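Local coordinates for DegV family protein (Eubacterium eligens, PDB 3FDJ) that is of unknown function but probably binds a fatty acid or related lipid, as DegV proteins do, at residues 128-131 against 132-136. Residues are numbered along the deposited sequence; the frame is centred on the assembly and turned at random.
Sequences QLQQ and MIEEG
With CG of Gln130 lying opposite its own backbone N (chi1 169°) and CG of Glu134 beside its N (chi1 -66°), two extended chains one helical turn apart bring their ends together. Gln130 NE2 donates a fairly straight 3.1 Å hydrogen bond to Glu134 OE2; the acceptor lies near the amide plane but is approached from above the carboxylate, the two planes being turned 73° apart. The same amide nitrogen also donates to Arg18 O, so two acceptors hold the amide, which helps to set its rotation.

Gln131 and Glu135 repeat the i to i+4 pairing on the solvent side, with NE2 to OE2 again 3.1 Å but more bent than the first. A water links Glu135 OE1 to the amide, its bond from Gln131 NE2 being weak, and Lys137 forms a salt bridge with OE1. Long polar chains suit this exposed side of the helix, where they can reach each other and water.

Selenomethionine Met132 bends at its last torsion, laying CE 4.0 Å from Gln128 CG. Gly136, at positive phi, closes the helix in a Schellman motif, its N bonded to Ile133 O at 3.0 Å; a CB here would be jammed against Glu135 O, so a residue without a side chain fits.

On the inner face of helix 120-134, Leu129 and Ile133 supply branched apolar side chains that pack on Leu6 of strand 5-9 and Ile142 of helix 139-150, while Leu129 also reaches Phe79 and Val81 of strand 77-82.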
loop_
_atom_site.group_PDB
_atom_site.type_symbol
_atom_site.label_atom_id
_atom_site.label_comp_id
_atom_site.label_asym_id
_atom_site.label_seq_id
_atom_site.Cartn_x
_atom_site.Cartn_y
_atom_site.Cartn_z
ATOM N N GLN A 128 11.417 6.425 4.069
ATOM C CA GLN A 128 11.944 7.029 5.275
ATOM C C GLN A 128 13.009 6.143 5.919
ATOM O O GLN A 128 14.000 6.662 6.445
ATOM C CB GLN A 128 10.839 7.366 6.273
ATOM C CG GLN A 128 11.327 8.164 7.464
ATOM C CD GLN A 128 11.850 9.550 7.129
ATOM O OE1 GLN A 128 11.601 10.106 6.053
ATOM N NE2 GLN A 128 12.595 10.114 8.066
ATOM N N LEU A 129 12.812 4.827 5.860
ATOM C CA LEU A 129 13.802 3.871 6.329
ATOM C C LEU A 129 15.082 4.082 5.510
ATOM O O LEU A 129 16.191 4.193 6.076
ATOM C CB LEU A 129 13.309 2.443 6.192
ATOM C CG LEU A 129 12.205 2.019 7.177
ATOM C CD1 LEU A 129 11.603 0.675 6.736
ATOM C CD2 LEU A 129 12.764 2.018 8.618
ATOM N N GLN A 130 14.918 4.204 4.190
ATOM C CA GLN A 130 16.056 4.442 3.321
ATOM C C GLN A 130 16.791 5.726 3.682
ATOM O O GLN A 130 18.017 5.725 3.823
ATOM C CB GLN A 130 15.607 4.510 1.861
ATOM C CG GLN A 130 16.709 5.015 0.931
ATOM C CD GLN A 130 16.293 4.963 -0.519
ATOM O OE1 GLN A 130 15.125 4.715 -0.829
ATOM N NE2 GLN A 130 17.249 5.168 -1.410
ATOM N N GLN A 131 16.044 6.814 3.846
ATOM C CA GLN A 131 16.634 8.097 4.225
ATOM C C GLN A 131 17.444 8.008 5.538
ATOM O O GLN A 131 18.562 8.538 5.632
ATOM C CB GLN A 131 15.562 9.179 4.353
ATOM C CG GLN A 131 16.154 10.557 4.554
ATOM C CD GLN A 131 15.104 11.617 4.672
ATOM O OE1 GLN A 131 14.257 11.771 3.781
ATOM N NE2 GLN A 131 15.125 12.351 5.789
HETATM N N MSE A 132 16.891 7.341 6.546
HETATM C CA MSE A 132 17.595 7.222 7.824
HETATM C C MSE A 132 18.843 6.357 7.721
HETATM O O MSE A 132 19.880 6.675 8.321
HETATM C CB MSE A 132 16.648 6.727 8.916
HETATM C CG MSE A 132 15.616 7.774 9.281
HETATM SE SE MSE A 132 14.623 7.157 10.872
HETATM C CE MSE A 132 13.555 6.129 10.070
ATOM N N ILE A 133 18.760 5.288 6.944
ATOM C CA ILE A 133 19.924 4.466 6.656
ATOM C C ILE A 133 21.012 5.292 5.961
ATOM O O ILE A 133 22.194 5.208 6.326
ATOM C CB ILE A 133 19.541 3.227 5.819
ATOM C CG1 ILE A 133 18.684 2.288 6.661
ATOM C CG2 ILE A 133 20.808 2.490 5.296
ATOM C CD1 ILE A 133 18.029 1.150 5.869
ATOM N N GLU A 134 20.622 6.112 4.986
ATOM C CA GLU A 134 21.577 6.953 4.269
ATOM C C GLU A 134 22.173 8.048 5.149
ATOM O O GLU A 134 23.297 8.493 4.917
ATOM C CB GLU A 134 20.917 7.565 3.039
ATOM C CG GLU A 134 20.541 6.509 2.015
ATOM C CD GLU A 134 19.810 7.072 0.819
ATOM O OE1 GLU A 134 19.216 8.173 0.935
ATOM O OE2 GLU A 134 19.825 6.402 -0.237
ATOM N N GLU A 135 21.414 8.484 6.149
ATOM C CA GLU A 135 21.899 9.450 7.138
ATOM C C GLU A 135 22.881 8.825 8.141
ATOM O O GLU A 135 23.482 9.556 8.924
ATOM C CB GLU A 135 20.715 10.096 7.884
ATOM C CG GLU A 135 19.951 11.120 7.058
ATOM C CD GLU A 135 18.573 11.473 7.623
ATOM O OE1 GLU A 135 18.124 10.846 8.612
ATOM O OE2 GLU A 135 17.924 12.381 7.050
ATOM N N GLY A 136 23.055 7.504 8.111
ATOM C CA GLY A 136 23.994 6.804 8.984
ATOM C C GLY A 136 23.411 6.392 10.328
ATOM O O GLY A 136 24.140 6.073 11.254
HETATM O O HOH W 1 15.593 11.098 8.586
#